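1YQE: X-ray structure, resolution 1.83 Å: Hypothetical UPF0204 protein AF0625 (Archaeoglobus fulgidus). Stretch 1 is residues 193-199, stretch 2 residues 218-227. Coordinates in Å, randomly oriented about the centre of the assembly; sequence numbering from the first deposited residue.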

# COMPACT_ATOMS: atom_id res chain seq x y z
N GLY A 193 -4.41 0.72 -11.56
CA GLY A 193 -5.46 1.68 -11.86
C GLY A 193 -4.91 2.95 -12.47
O GLY A 193 -3.82 3.38 -12.13
N VAL A 194 -5.69 3.54 -13.38
CA VAL A 194 -5.28 4.76 -14.05
C VAL A 194 -6.43 5.76 -14.04
O VAL A 194 -7.51 5.49 -14.56
CB VAL A 194 -4.87 4.48 -15.52
CG1 VAL A 194 -4.55 5.80 -16.23
CG2 VAL A 194 -3.64 3.57 -15.56
N GLY A 195 -6.19 6.91 -13.43
CA GLY A 195 -7.21 7.95 -13.36
C GLY A 195 -7.68 8.22 -11.95
O GLY A 195 -7.46 7.42 -11.05
N GLY A 196 -8.32 9.37 -11.76
CA GLY A 196 -8.84 9.74 -10.46
C GLY A 196 -8.02 10.77 -9.70
O GLY A 196 -6.89 11.09 -10.07
N THR A 197 -8.60 11.30 -8.63
CA THR A 197 -7.92 12.26 -7.78
C THR A 197 -6.99 11.48 -6.85
O THR A 197 -7.03 10.25 -6.82
CB THR A 197 -8.93 13.09 -6.96
OG1 THR A 197 -9.89 12.21 -6.36
CG2 THR A 197 -9.65 14.08 -7.87
N HIS A 198 -6.16 12.19 -6.08
CA HIS A 198 -5.20 11.55 -5.19
C HIS A 198 -5.72 10.50 -4.21
O HIS A 198 -4.96 9.65 -3.75
CB HIS A 198 -4.40 12.62 -4.41
CG HIS A 198 -5.23 13.47 -3.51
ND1 HIS A 198 -6.26 14.27 -3.97
CD2 HIS A 198 -5.19 13.66 -2.17
CE1 HIS A 198 -6.81 14.91 -2.95
NE2 HIS A 198 -6.17 14.56 -1.85
N TYR A 199 -7.01 10.56 -3.88
CA TYR A 199 -7.58 9.57 -2.96
C TYR A 199 -8.33 8.46 -3.69
O TYR A 199 -9.09 7.71 -3.08
CB TYR A 199 -8.51 10.24 -1.93
CG TYR A 199 -7.77 10.94 -0.80
CD1 TYR A 199 -6.66 10.35 -0.19
CD2 TYR A 199 -8.20 12.18 -0.33
CE1 TYR A 199 -6.00 10.97 0.87
CE2 TYR A 199 -7.55 12.81 0.74
CZ TYR A 199 -6.45 12.20 1.33
OH TYR A 199 -5.80 12.82 2.38
N PHE A 218 -2.40 5.36 -10.59
CA PHE A 218 -1.86 6.64 -11.02
C PHE A 218 -2.93 7.71 -11.18
O PHE A 218 -3.88 7.57 -11.95
CB PHE A 218 -1.08 6.43 -12.32
CG PHE A 218 0.02 5.42 -12.19
CD1 PHE A 218 1.11 5.67 -11.36
CD2 PHE A 218 -0.06 4.20 -12.85
CE1 PHE A 218 2.10 4.70 -11.18
CE2 PHE A 218 0.93 3.23 -12.68
CZ PHE A 218 2.01 3.49 -11.85
N ALA A 219 -2.77 8.79 -10.42
CA ALA A 219 -3.71 9.90 -10.42
C ALA A 219 -3.69 10.68 -11.73
O ALA A 219 -2.72 10.62 -12.50
CB ALA A 219 -3.40 10.84 -9.27
N LYS A 220 -4.76 11.43 -11.96
CA LYS A 220 -4.87 12.24 -13.16
C LYS A 220 -3.70 13.21 -13.30
O LYS A 220 -3.32 13.55 -14.42
CB LYS A 220 -6.20 13.02 -13.14
CG LYS A 220 -6.27 14.18 -14.12
CD LYS A 220 -7.70 14.67 -14.30
CE LYS A 220 -7.71 16.13 -14.77
NZ LYS A 220 -6.78 16.36 -15.91
N TYR A 221 -3.11 13.66 -12.19
CA TYR A 221 -1.99 14.60 -12.30
C TYR A 221 -0.72 13.97 -12.89
O TYR A 221 0.24 14.67 -13.21
CB TYR A 221 -1.69 15.27 -10.94
CG TYR A 221 -1.13 14.38 -9.84
CD1 TYR A 221 0.17 13.90 -9.91
CD2 TYR A 221 -1.91 14.04 -8.73
CE1 TYR A 221 0.69 13.09 -8.90
CE2 TYR A 221 -1.39 13.24 -7.71
CZ TYR A 221 -0.09 12.77 -7.80
OH TYR A 221 0.44 11.96 -6.81
N THR A 222 -0.74 12.65 -13.07
CA THR A 222 0.41 11.95 -13.64
C THR A 222 0.26 11.66 -15.14
O THR A 222 1.22 11.25 -15.80
CB THR A 222 0.64 10.60 -12.94
OG1 THR A 222 -0.38 9.67 -13.34
CG2 THR A 222 0.60 10.76 -11.43
N PHE A 223 -0.95 11.86 -15.68
CA PHE A 223 -1.23 11.56 -17.09
C PHE A 223 -0.18 11.99 -18.12
O PHE A 223 0.24 11.18 -18.95
CB PHE A 223 -2.58 12.15 -17.53
CG PHE A 223 -3.79 11.45 -16.95
CD1 PHE A 223 -3.66 10.28 -16.21
CD2 PHE A 223 -5.06 11.98 -17.15
CE1 PHE A 223 -4.78 9.63 -15.69
CE2 PHE A 223 -6.19 11.34 -16.63
CZ PHE A 223 -6.05 10.17 -15.90
N GLU A 224 0.23 13.25 -18.06
CA GLU A 224 1.20 13.79 -19.01
C GLU A 224 2.59 13.17 -18.94
O GLU A 224 3.36 13.26 -19.90
CB GLU A 224 1.34 15.31 -18.83
CG GLU A 224 0.08 16.12 -19.08
CD GLU A 224 -1.02 15.84 -18.06
OE1 GLU A 224 -0.69 15.57 -16.89
OE2 GLU A 224 -2.21 15.92 -18.44
N HIS A 225 2.91 12.56 -17.81
CA HIS A 225 4.22 11.95 -17.63
C HIS A 225 4.24 10.44 -17.78
O HIS A 225 5.30 9.82 -17.76
CB HIS A 225 4.79 12.35 -16.27
CG HIS A 225 5.18 13.79 -16.17
ND1 HIS A 225 6.26 14.31 -16.84
CD2 HIS A 225 4.62 14.82 -15.50
CE1 HIS A 225 6.36 15.61 -16.58
NE2 HIS A 225 5.37 15.94 -15.76
N LEU A 226 3.06 9.84 -17.93
CA LEU A 226 2.97 8.39 -18.09
C LEU A 226 3.30 8.01 -19.52
O LEU A 226 3.03 8.76 -20.45
CB LEU A 226 1.55 7.90 -17.79
CG LEU A 226 0.95 8.01 -16.39
CD1 LEU A 226 -0.51 7.57 -16.47
CD2 LEU A 226 1.72 7.13 -15.41
N THR A 227 3.91 6.84 -19.69
CA THR A 227 4.24 6.33 -21.01
C THR A 227 3.70 4.90 -21.05
O THR A 227 3.44 4.31 -20.00
CB THR A 227 5.75 6.28 -21.27
OG1 THR A 227 6.38 5.44 -20.30
CG2 THR A 227 6.35 7.69 -21.19

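The contact between these two stretches is a backbone-dominated one, in which the end of a parallel strand pairing runs on into a glycine-rich loop and a small apolar cluster closes over one side of it. It illustrates a general principle: where a strand pairing runs on into a loop at positive phi, glycine takes up backbone angles that a side chain would forbid, and main-chain bonds can continue.

Three main-chain hydrogen bonds link the stretches, two of them in the strand pairing. Phe218 N donates to Gly193 O at 2.9 Å, and Gly195 N donates to Phe218 O at 2.8 Å, so that Phe218 uses both its amide and its carbonyl to straddle Val194. This is the classic parallel pattern, in which one residue bonds to the neighbours before and after its partner; the CA atoms of Val194 and Phe218 lie 4.9 Å apart, and their side chains share one face of the sheet. Beyond this bridge the strand geometry ends, but the backbone dialogue does not. Lys220 N donates to Gly196 O at 2.9 Å, with an angle of 170° at the hydrogen. The same carbonyl receives a CA-H...O contact, Ala219 CA lying 3.4 Å from Gly196 O.

The glycines repay closer inspection. Gly195 (phi 115°, psi 163°) and Gly196 (phi 103°, psi 168°) adopt positive phi values at which a CB would be jammed against the carbonyl oxygen of the preceding residue, so the backbone alone calls for glycine at both positions. The CA of Gly195 packs against an aromatic ring: Gly195 CA sits 3.6 Å from Phe223 CZ, at the ring edge and near its plane.

Phe223 reaches this position although its CA-to-CB bond points sideways, the end of its side chain coming nearer to the other stretch. The same ring meets the valine, with Phe223 CE1 3.9 Å from Val194 CG1. Leu226 adds a looser apolar contact, its CD1 4.4 Å from Val194 CG1, and its CA-to-CB bond points toward the opposing stretch.

A local turn follows the pairing. The carbonyl of Ala219 accepts from both the amide and the hydroxyl of Thr222, with Thr222 N 2.9 Å and Thr222 OG1 2.7 Å from Ala219 O, as the chain takes up helical backbone angles from Lys220 to Glu224. The side chain of Lys220 leads away at its end; its contribution to the polar contact is the amide. Main-chain bonds thus run along the contact, while Val194, Phe223 and Leu226 pack beside them.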